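Local coordinates for protein rhomboid protease GlpG (Haemophilus influenzae, PDB 2NR9) that probably cleaves transmembrane segments of other proteins inside the cell membrane, as a rhomboid serine protease with a serine-histidine catalytic dyad, at residues 51-59 with 93-101; 34-42 with 102-113. The protein carries 2 engineered substitutions. All coordinates share one frame; numbering follows the deposited sequence. Where two conformers were deposited one is given.

Interaction 1: 51-59 with 93-101. With PA6 ((R)-2-(formyloxy)-3-(phosphonooxy)propyl pentanoate), chain B.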
loop_
_atom_site.group_PDB
_atom_site.type_symbol
_atom_site.label_atom_id
_atom_site.label_comp_id
_atom_site.label_asym_id
_atom_site.label_seq_id
_atom_site.Cartn_x
_atom_site.Cartn_y
_atom_site.Cartn_z
ATOM N N TRP A 51 10.429 10.254 9.293
ATOM C CA TRP A 51 10.498 9.132 8.345
ATOM C C TRP A 51 9.715 7.947 8.900
ATOM O O TRP A 51 9.161 7.135 8.147
ATOM C CB TRP A 51 11.950 8.721 8.083
ATOM C CG TRP A 51 12.655 8.231 9.308
ATOM C CD1 TRP A 51 12.663 6.955 9.795
ATOM C CD2 TRP A 51 13.438 9.015 10.219
ATOM N NE1 TRP A 51 13.398 6.897 10.958
ATOM C CE2 TRP A 51 13.886 8.149 11.238
ATOM C CE3 TRP A 51 13.797 10.365 10.275
ATOM C CZ2 TRP A 51 14.678 8.589 12.298
ATOM C CZ3 TRP A 51 14.590 10.801 11.328
ATOM C CH2 TRP A 51 15.019 9.916 12.325
ATOM N N ARG A 52 9.651 7.876 10.228
ATOM C CA ARG A 52 8.977 6.788 10.930
ATOM C C ARG A 52 7.491 6.639 10.592
ATOM O O ARG A 52 6.928 5.557 10.723
ATOM C CB ARG A 52 9.162 6.937 12.437
ATOM C CG ARG A 52 10.584 6.751 12.904
ATOM C CD ARG A 52 10.682 6.926 14.414
ATOM N NE ARG A 52 12.020 6.640 14.915
ATOM C CZ ARG A 52 12.484 5.413 15.119
ATOM N NH1 ARG A 52 11.748 4.363 14.782
ATOM N NH2 ARG A 52 13.704 5.234 15.601
ATOM N N TYR A 53 6.852 7.730 10.189
ATOM C CA TYR A 53 5.441 7.680 9.806
ATOM C C TYR A 53 5.226 6.904 8.509
ATOM O O TYR A 53 4.099 6.522 8.187
ATOM C CB TYR A 53 4.870 9.097 9.664
ATOM C CG TYR A 53 4.853 9.857 10.959
ATOM C CD1 TYR A 53 5.813 10.821 11.234
ATOM C CD2 TYR A 53 3.939 9.538 11.954
ATOM C CE1 TYR A 53 5.822 11.495 12.444
ATOM C CE2 TYR A 53 3.937 10.202 13.162
ATOM C CZ TYR A 53 4.881 11.179 13.403
ATOM O OH TYR A 53 4.884 11.835 14.607
ATOM N N ILE A 54 6.313 6.658 7.780
ATOM C CA ILE A 54 6.239 5.991 6.486
ATOM C C ILE A 54 7.126 4.741 6.402
ATOM O O ILE A 54 6.729 3.734 5.818
ATOM C CB ILE A 54 6.679 6.953 5.343
ATOM C CG1 ILE A 54 6.007 8.322 5.492
ATOM C CG2 ILE A 54 6.391 6.346 3.979
ATOM C CD1 ILE A 54 4.503 8.278 5.434
ATOM N N SER A 55 8.311 4.806 7.014
ATOM C CA SER A 55 9.315 3.741 6.892
ATOM C C SER A 55 8.878 2.343 7.315
ATOM O O SER A 55 9.412 1.354 6.823
ATOM C CB SER A 55 10.628 4.129 7.588
ATOM O OG SER A 55 10.443 4.350 8.982
ATOM N N HIS A 56 7.932 2.260 8.241
ATOM C CA HIS A 56 7.457 0.968 8.727
ATOM C C HIS A 56 6.974 0.057 7.593
ATOM O O HIS A 56 6.911 -1.166 7.753
ATOM C CB HIS A 56 6.338 1.165 9.755
ATOM C CG HIS A 56 5.188 1.983 9.247
ATOM N ND1 HIS A 56 4.100 1.426 8.612
ATOM C CD2 HIS A 56 4.969 3.320 9.261
ATOM C CE1 HIS A 56 3.242 2.378 8.291
ATOM N NE2 HIS A 56 3.755 3.540 8.657
ATOM N N THR A 57 6.678 0.656 6.438
ATOM C CA THR A 57 6.142 -0.080 5.291
ATOM C C THR A 57 7.211 -0.810 4.486
ATOM O O THR A 57 6.895 -1.601 3.603
ATOM C CB THR A 57 5.402 0.860 4.321
ATOM O OG1 THR A 57 6.340 1.767 3.724
ATOM C CG2 THR A 57 4.318 1.637 5.043
ATOM N N LEU A 58 8.470 -0.513 4.771
ATOM C CA LEU A 58 9.591 -1.092 4.037
ATOM C C LEU A 58 10.174 -2.349 4.692
ATOM O O LEU A 58 11.125 -2.939 4.173
ATOM C CB LEU A 58 10.688 -0.041 3.876
ATOM C CG LEU A 58 10.672 0.924 2.678
ATOM C CD1 LEU A 58 9.316 1.068 2.010
ATOM C CD2 LEU A 58 11.283 2.277 3.040
ATOM N N VAL A 59 9.653 -2.715 5.859
ATOM C CA VAL A 59 10.136 -3.882 6.580
ATOM C C VAL A 59 9.114 -5.022 6.523
ATOM O O VAL A 59 7.915 -4.802 6.690
ATOM C CB VAL A 59 10.444 -3.550 8.063
ATOM C CG1 VAL A 59 10.997 -4.779 8.783
ATOM C CG2 VAL A 59 11.425 -2.389 8.162
ATOM N N TYR A 93 1.200 6.462 -1.833
ATOM C CA TYR A 93 2.111 5.704 -0.956
ATOM C C TYR A 93 2.433 6.429 0.351
ATOM O O TYR A 93 2.354 5.840 1.440
ATOM C CB TYR A 93 3.410 5.331 -1.683
ATOM C CG TYR A 93 4.496 4.852 -0.745
ATOM C CD1 TYR A 93 4.464 3.568 -0.204
ATOM C CD2 TYR A 93 5.529 5.697 -0.363
ATOM C CE1 TYR A 93 5.443 3.141 0.689
ATOM C CE2 TYR A 93 6.516 5.277 0.526
ATOM C CZ TYR A 93 6.468 4.001 1.048
ATOM O OH TYR A 93 7.451 3.584 1.923
ATOM N N VAL A 94 2.861 7.680 0.239
ATOM C CA VAL A 94 3.208 8.462 1.404
ATOM C C VAL A 94 2.011 8.602 2.349
ATOM O O VAL A 94 2.128 8.365 3.550
ATOM C CB VAL A 94 3.736 9.873 1.014
ATOM C CG1 VAL A 94 3.925 10.718 2.251
ATOM C CG2 VAL A 94 5.053 9.765 0.247
ATOM N N VAL A 95 0.856 8.949 1.782
ATOM C CA VAL A 95 -0.372 9.188 2.550
ATOM C C VAL A 95 -0.985 7.918 3.130
ATOM O O VAL A 95 -1.395 7.895 4.295
ATOM C CB VAL A 95 -1.424 9.950 1.709
ATOM C CG1 VAL A 95 -2.793 9.904 2.382
ATOM C CG2 VAL A 95 -0.972 11.397 1.466
ATOM N N ALA A 96 -1.093 6.874 2.321
ATOM C CA ALA A 96 -1.589 5.606 2.837
ATOM C C ALA A 96 -0.668 5.105 3.953
ATOM O O ALA A 96 -1.138 4.697 5.012
ATOM C CB ALA A 96 -1.701 4.581 1.737
ATOM N N SER A 97 0.645 5.168 3.728
ATOM C CA SER A 97 1.615 4.720 4.741
ATOM C C SER A 97 1.407 5.448 6.072
ATOM O O SER A 97 1.396 4.830 7.138
ATOM C CB SER A 97 3.059 4.948 4.262
ATOM O OG SER A 97 3.356 4.185 3.099
ATOM N N ALA A 98 1.264 6.767 6.001
ATOM C CA ALA A 98 1.098 7.585 7.195
ATOM C C ALA A 98 -0.230 7.341 7.876
ATOM O O ALA A 98 -0.293 7.230 9.102
ATOM C CB ALA A 98 1.256 9.065 6.856
ATOM N N ILE A 99 -1.301 7.286 7.089
ATOM C CA ILE A 99 -2.634 7.103 7.646
ATOM C C ILE A 99 -2.864 5.715 8.246
ATOM O O ILE A 99 -3.392 5.599 9.358
ATOM C CB ILE A 99 -3.743 7.461 6.633
ATOM C CG1 ILE A 99 -3.762 8.981 6.404
ATOM C CG2 ILE A 99 -5.113 6.998 7.151
ATOM C CD1 ILE A 99 -4.696 9.426 5.293
ATOM N N THR A 100 -2.462 4.668 7.520
ATOM C CA THR A 100 -2.632 3.290 8.006
ATOM C C THR A 100 -1.804 3.030 9.267
ATOM O O THR A 100 -2.255 2.340 10.183
ATOM C CB THR A 100 -2.288 2.237 6.932
ATOM O OG1 THR A 100 -0.925 2.394 6.511
ATOM C CG2 THR A 100 -3.223 2.377 5.725
ATOM N N GLY A 101 -0.595 3.580 9.306
ATOM C CA GLY A 101 0.255 3.461 10.487
ATOM C C GLY A 101 -0.373 4.175 11.672
ATOM O O GLY A 101 -0.344 3.679 12.800
HETATM O O32 PA6 B . 14.941 5.995 6.695
HETATM C C31 PA6 B . 14.413 5.465 5.731
HETATM C C32 PA6 B . 13.539 6.272 4.799
HETATM C C33 PA6 B . 12.103 5.764 4.866
HETATM C C34 PA6 B . 11.144 6.746 4.206
HETATM C C35 PA6 B . 11.085 6.524 2.710
HETATM O O31 PA6 B . 14.638 4.044 5.493
HETATM C C3 PA6 B . 15.230 3.591 4.275
HETATM C C2 PA6 B . 16.748 3.754 4.333
HETATM O O21 PA6 B . 17.356 2.518 4.707
HETATM C C21 PA6 B . 17.895 1.637 3.683
HETATM O O22 PA6 B . 19.095 1.617 3.462
HETATM C C1 PA6 B . 17.263 4.167 2.961
HETATM O O11 PA6 B . 16.161 4.391 2.087
HETATM P P PA6 B . 15.933 5.844 1.440
HETATM O O13 PA6 B . 14.715 5.672 0.563
HETATM O O14 PA6 B . 15.724 6.741 2.638
HETATM O O12 PA6 B . 17.213 6.108 0.683
#
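Thr57 OG1 meets the ring of Tyr93 at its edge, near the ring plane. Ser97 OG lies over one face of the same ring, offset toward the rim. The imidazole of His56 has Ile54 O over one face, also toward the rim. Two carbonyl oxygens, those of Arg52 and Ser97, lie at its edge in the ring plane.

The shortest polar bond across the contact runs from Tyr93 OH to Thr57 OG1, 2.8 Å. In Tyr93 CG is anti to the backbone N (chi1 166°), which carries the ring and OH toward Thr57. Thr57 OG1 then donates to Ile54 O at 2.9 Å, so one hydroxyl both receives and gives a bond. Ile54 O also takes the backbone N-H of Thr57. Thr57 CG2 rests against Ser97 OG at 3.3 Å.

The NE2 proton of His56 is shared weakly between two carbonyls. Ser97 O is 3.1 Å from His56 NE2, but the bond is bent to 125°. Tyr53 O, 3.0 Å from His56 NE2, is little straighter. Tyr53 O also receives a CA-H...O contact from Ala98 CA. The phenol of Tyr53 leads away and bonds to Asp47 O.

Ile54 was modelled in two conformers, so its fit is less certain. In one of them it sits as a knob among Tyr93, Val94, Ser97 and Ala98, with Ile54 CG2 3.6 Å from Tyr93 CE2. Ser55 CB lies 3.5 Å from C33 of the PA6 of chain B.

The side chain of Thr57 is about 8 Å from that of the nucleophile Ser116. The arrangement is the end of the L1 loop of a rhomboid protease, with its Trp-Arg pair Trp51 and Arg52, packed on transmembrane helix 86-108.

Interaction 2: 34-42 with 102-113. With PA6 ((R)-2-(formyloxy)-3-(phosphonooxy)propyl pentanoate), chain C.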
loop_
_atom_site.group_PDB
_atom_site.type_symbol
_atom_site.label_atom_id
_atom_site.label_comp_id
_atom_site.label_asym_id
_atom_site.label_seq_id
_atom_site.Cartn_x
_atom_site.Cartn_y
_atom_site.Cartn_z
ATOM N N ILE A 34 17.519 -2.336 11.785
ATOM C CA ILE A 34 16.494 -1.923 10.834
ATOM C C ILE A 34 15.124 -1.701 11.485
ATOM O O ILE A 34 14.490 -0.670 11.266
ATOM C CB ILE A 34 16.406 -2.904 9.639
ATOM C CG1 ILE A 34 17.708 -2.844 8.825
ATOM C CG2 ILE A 34 15.204 -2.573 8.750
ATOM C CD1 ILE A 34 17.763 -3.818 7.662
ATOM N N MET A 35 14.699 -2.633 12.330
ATOM C CA MET A 35 13.415 -2.493 13.021
ATOM C C MET A 35 13.368 -1.289 13.961
ATOM O O MET A 35 12.336 -0.628 14.074
ATOM C CB MET A 35 13.040 -3.774 13.762
ATOM C CG MET A 35 12.593 -4.889 12.844
ATOM S SD MET A 35 12.120 -6.393 13.713
ATOM C CE MET A 35 11.540 -7.374 12.330
ATOM N N TYR A 36 14.483 -1.007 14.633
ATOM C CA TYR A 36 14.556 0.133 15.552
ATOM C C TYR A 36 14.464 1.485 14.839
ATOM O O TYR A 36 13.863 2.430 15.350
ATOM C CB TYR A 36 15.837 0.085 16.386
ATOM C CG TYR A 36 16.154 1.407 17.055
ATOM C CD1 TYR A 36 17.121 2.260 16.529
ATOM C CD2 TYR A 36 15.403 1.857 18.134
ATOM C CE1 TYR A 36 17.379 3.492 17.107
ATOM C CE2 TYR A 36 15.650 3.088 18.713
ATOM C CZ TYR A 36 16.642 3.899 18.200
ATOM O OH TYR A 36 16.897 5.119 18.786
ATOM N N LEU A 37 15.120 1.588 13.695
ATOM C CA LEU A 37 15.144 2.826 12.930
ATOM C C LEU A 37 13.865 3.032 12.119
ATOM O O LEU A 37 13.463 4.165 11.859
ATOM C CB LEU A 37 16.345 2.818 11.974
ATOM C CG LEU A 37 16.631 4.083 11.156
ATOM C CD1 LEU A 37 17.745 3.820 10.151
ATOM C CD2 LEU A 37 15.386 4.562 10.442
ATOM N N MET A 38 13.193 1.934 11.787
ATOM C CA MET A 38 12.081 1.974 10.830
ATOM C C MET A 38 10.667 1.940 11.411
ATOM O O MET A 38 9.716 2.314 10.733
ATOM C CB MET A 38 12.248 0.838 9.821
ATOM C CG MET A 38 13.630 0.787 9.206
ATOM S SD MET A 38 13.794 1.789 7.727
ATOM C CE MET A 38 13.268 0.586 6.497
ATOM N N HIS A 39 10.521 1.494 12.653
ATOM C CA HIS A 39 9.188 1.363 13.232
ATOM C C HIS A 39 8.472 2.687 13.448
ATOM O O HIS A 39 9.105 3.738 13.588
ATOM C CB HIS A 39 9.208 0.542 14.526
ATOM C CG HIS A 39 9.895 1.220 15.667
ATOM N ND1 HIS A 39 9.348 2.300 16.328
ATOM C CD2 HIS A 39 11.036 0.913 16.328
ATOM C CE1 HIS A 39 10.156 2.669 17.305
ATOM N NE2 HIS A 39 11.182 1.836 17.334
ATOM N N TYR A 40 7.144 2.626 13.459
ATOM C CA TYR A 40 6.316 3.803 13.697
ATOM C C TYR A 40 6.716 4.386 15.052
ATOM O O TYR A 40 7.140 3.647 15.943
ATOM C CB TYR A 40 4.834 3.402 13.705
ATOM C CG TYR A 40 3.867 4.569 13.668
ATOM C CD1 TYR A 40 3.399 5.072 12.458
ATOM C CD2 TYR A 40 3.397 5.141 14.840
ATOM C CE1 TYR A 40 2.515 6.136 12.418
ATOM C CE2 TYR A 40 2.511 6.212 14.814
ATOM C CZ TYR A 40 2.071 6.701 13.601
ATOM O OH TYR A 40 1.204 7.768 13.572
ATOM N N PRO A 41 6.617 5.718 15.205
ATOM C CA PRO A 41 6.985 6.327 16.470
ATOM C C PRO A 41 6.286 5.646 17.644
ATOM O O PRO A 41 5.070 5.462 17.623
ATOM C CB PRO A 41 6.495 7.769 16.318
ATOM C CG PRO A 41 6.546 8.021 14.864
ATOM C CD PRO A 41 6.153 6.716 14.227
ATOM N N ALA A 42 7.072 5.231 18.631
ATOM C CA ALA A 42 6.554 4.569 19.821
ATOM C C ALA A 42 7.118 5.275 21.034
ATOM O O ALA A 42 7.279 4.678 22.098
ATOM C CB ALA A 42 6.974 3.112 19.830
ATOM N N TYR A 102 -0.911 5.363 11.420
ATOM C CA TYR A 102 -1.585 6.137 12.454
ATOM C C TYR A 102 -2.709 5.308 13.072
ATOM O O TYR A 102 -2.816 5.193 14.291
ATOM C CB TYR A 102 -2.161 7.424 11.851
ATOM C CG TYR A 102 -2.904 8.303 12.839
ATOM C CD1 TYR A 102 -2.238 9.278 13.569
ATOM C CD2 TYR A 102 -4.274 8.173 13.018
ATOM C CE1 TYR A 102 -2.916 10.093 14.467
ATOM C CE2 TYR A 102 -4.959 8.972 13.920
ATOM C CZ TYR A 102 -4.276 9.929 14.641
ATOM O OH TYR A 102 -4.958 10.724 15.532
ATOM N N VAL A 103 -3.527 4.714 12.214
ATOM C CA VAL A 103 -4.672 3.928 12.647
ATOM C C VAL A 103 -4.268 2.633 13.349
ATOM O O VAL A 103 -4.811 2.297 14.404
ATOM C CB VAL A 103 -5.619 3.618 11.469
ATOM C CG1 VAL A 103 -6.617 2.550 11.851
ATOM C CG2 VAL A 103 -6.325 4.890 11.005
ATOM N N GLN A 104 -3.324 1.904 12.763
ATOM C CA GLN A 104 -2.860 0.668 13.368
ATOM C C GLN A 104 -2.277 0.958 14.745
ATOM O O GLN A 104 -2.540 0.239 15.701
ATOM C CB GLN A 104 -1.814 -0.022 12.491
ATOM C CG GLN A 104 -1.340 -1.365 13.052
ATOM C CD GLN A 104 -2.412 -2.437 12.971
ATOM O OE1 GLN A 104 -2.920 -2.738 11.895
ATOM N NE2 GLN A 104 -2.750 -3.024 14.111
ATOM N N ASN A 105 -1.516 2.042 14.847
ATOM C CA ASN A 105 -0.890 2.401 16.110
ATOM C C ASN A 105 -1.903 2.641 17.226
ATOM O O ASN A 105 -1.686 2.245 18.372
ATOM C CB ASN A 105 -0.010 3.636 15.947
ATOM C CG ASN A 105 0.705 4.006 17.231
ATOM O OD1 ASN A 105 1.407 3.183 17.823
ATOM N ND2 ASN A 105 0.545 5.256 17.661
ATOM N N TYR A 106 -2.996 3.318 16.892
ATOM C CA TYR A 106 -4.012 3.635 17.878
ATOM C C TYR A 106 -4.668 2.390 18.465
ATOM O O TYR A 106 -4.909 2.324 19.668
ATOM C CB TYR A 106 -5.075 4.576 17.292
ATOM C CG TYR A 106 -6.196 4.899 18.258
ATOM C CD1 TYR A 106 -5.995 5.782 19.312
ATOM C CD2 TYR A 106 -7.458 4.336 18.106
ATOM C CE1 TYR A 106 -7.012 6.086 20.196
ATOM C CE2 TYR A 106 -8.484 4.635 18.988
ATOM C CZ TYR A 106 -8.251 5.509 20.035
ATOM O OH TYR A 106 -9.258 5.816 20.918
ATOM N N VAL A 107 -4.929 1.390 17.628
ATOM C CA VAL A 107 -5.612 0.189 18.108
ATOM C C VAL A 107 -4.679 -0.887 18.675
ATOM O O VAL A 107 -5.068 -1.620 19.583
ATOM C CB VAL A 107 -6.518 -0.461 17.024
ATOM C CG1 VAL A 107 -7.203 0.611 16.181
ATOM C CG2 VAL A 107 -5.711 -1.393 16.143
ATOM N N SER A 108 -3.450 -0.974 18.163
ATOM C CA SER A 108 -2.552 -2.063 18.578
ATOM C C SER A 108 -1.138 -1.685 19.011
ATOM O O SER A 108 -0.378 -2.550 19.430
ATOM C CB SER A 108 -2.471 -3.133 17.485
ATOM O OG SER A 108 -3.743 -3.696 17.221
ATOM N N GLY A 109 -0.763 -0.421 18.886
ATOM C CA GLY A 109 0.597 -0.022 19.244
ATOM C C GLY A 109 1.529 -0.033 18.040
ATOM O O GLY A 109 1.170 -0.543 16.978
ATOM N N PRO A 110 2.770 0.449 18.233
ATOM C CA PRO A 110 3.768 0.652 17.175
ATOM C C PRO A 110 4.450 -0.617 16.679
ATOM O O PRO A 110 5.450 -0.531 15.963
ATOM C CB PRO A 110 4.803 1.542 17.856
ATOM C CG PRO A 110 4.761 1.098 19.294
ATOM C CD PRO A 110 3.310 0.769 19.570
ATOM N N ALA A 111 3.911 -1.779 17.032
ATOM C CA ALA A 111 4.526 -3.048 16.641
ATOM C C ALA A 111 3.927 -3.629 15.362
ATOM O O ALA A 111 3.205 -4.631 15.398
ATOM C CB ALA A 111 4.447 -4.060 17.782
ATOM N N PHE A 112 4.268 -3.021 14.233
ATOM C CA PHE A 112 3.783 -3.474 12.944
ATOM C C PHE A 112 4.732 -3.035 11.836
ATOM O O PHE A 112 5.371 -1.988 11.935
ATOM C CB PHE A 112 2.372 -2.939 12.683
ATOM C CG PHE A 112 2.269 -1.438 12.732
ATOM C CD1 PHE A 112 2.473 -0.679 11.590
ATOM C CD2 PHE A 112 1.933 -0.791 13.910
ATOM C CE1 PHE A 112 2.357 0.695 11.627
ATOM C CE2 PHE A 112 1.814 0.577 13.952
ATOM C CZ PHE A 112 2.024 1.325 12.808
ATOM N N PHE A 113 4.817 -3.845 10.787
ATOM C CA PHE A 113 5.692 -3.569 9.649
ATOM C C PHE A 113 5.067 -4.122 8.386
ATOM O O PHE A 113 4.355 -5.126 8.426
ATOM C CB PHE A 113 7.051 -4.265 9.833
ATOM C CG PHE A 113 7.920 -3.652 10.884
ATOM C CD1 PHE A 113 8.188 -4.329 12.061
ATOM C CD2 PHE A 113 8.516 -2.423 10.674
ATOM C CE1 PHE A 113 9.018 -3.781 13.010
ATOM C CE2 PHE A 113 9.344 -1.874 11.620
ATOM C CZ PHE A 113 9.591 -2.548 12.792
HETATM O O32 PA6 C . 0.906 13.476 14.448
HETATM C C31 PA6 C . 0.262 12.476 14.186
HETATM C C32 PA6 C . -0.451 12.344 12.862
HETATM C C33 PA6 C . 0.556 11.971 11.778
HETATM C C34 PA6 C . -0.063 11.028 10.753
HETATM C C35 PA6 C . -1.552 11.266 10.621
HETATM O O31 PA6 C . 0.197 11.402 15.163
HETATM C C3 PA6 C . 0.090 11.705 16.552
HETATM C C2 PA6 C . -0.584 10.546 17.273
HETATM O O21 PA6 C . 0.399 9.802 17.988
HETATM C C21 PA6 C . 1.588 9.325 17.300
HETATM O O22 PA6 C . 2.421 8.668 17.904
HETATM C C1 PA6 C . -1.627 11.087 18.244
HETATM O O11 PA6 C . -2.042 12.385 17.817
HETATM P P PA6 C . -3.311 13.115 18.490
HETATM O O13 PA6 C . -2.696 14.096 19.461
HETATM O O14 PA6 C . -4.019 13.758 17.321
HETATM O O12 PA6 C . -4.081 11.992 19.145
HETATM O O HOH W 1 6.135 0.342 13.360
HETATM O O HOH W 2 2.831 4.445 19.587
#
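Water 1 links Tyr40 and the chain around Phe112 by three hydrogen bonds. It accepts from Tyr40 N and donates to Pro110 O and Phe112 O, each of these oxygens 2.8 Å from the water. This is the L1 loop of the rhomboid fold, joined to the end of helix 86-108 and the loop that follows it. The same water sits over the centre of one face of Phe112. Gln104 CG lies over the opposite face, toward the rim.

No direct hydrogen bond crosses the contact. Within the loop, His39 ND1 donates to Tyr40 O at 2.6 Å and 169°, which ties the imidazole to the next carbonyl.

Tyr40 extends its ring away from its own backbone N, chi1 -168°, toward helix 86-108. Its CB meets Phe112 CZ at 3.6 Å. The ring crosses Asn105, where CE2 of Tyr40 is 3.6 Å from Asn105 ND2. Tyr40 OH is buried and has no polar partner in the model.

Met35 makes a Met-aromatic contact with Phe113, and its CG lies 3.7 Å from Phe113 CE1. At the lipid pocket, O31 of the PA6 of chain C lies in the ring plane of Tyr102, at its edge, 3.4 Å from CE1 of Tyr102.

The centres of the two interactions are about 9 Å apart, on the same side of the chain's centre. Both use helix 86-108: residues 93-101 serve interaction 1, and 102-113 continue through the helix end into the next loop. Along the chain the order is 34-42, 51-59, 93-101, 102-113, so interaction 1 is nested inside interaction 2. The L1 segments also join each other. Ser55 OG probably bonds to Met38 O, 2.8 Å away, and Arg52 NH2 probably bonds to Tyr36 O. Two parts of the L1 loop thus pack on one transmembrane helix and the loop after it. The side chains of Thr57 and Phe112 are each about 8 Å from that of the nucleophile Ser116.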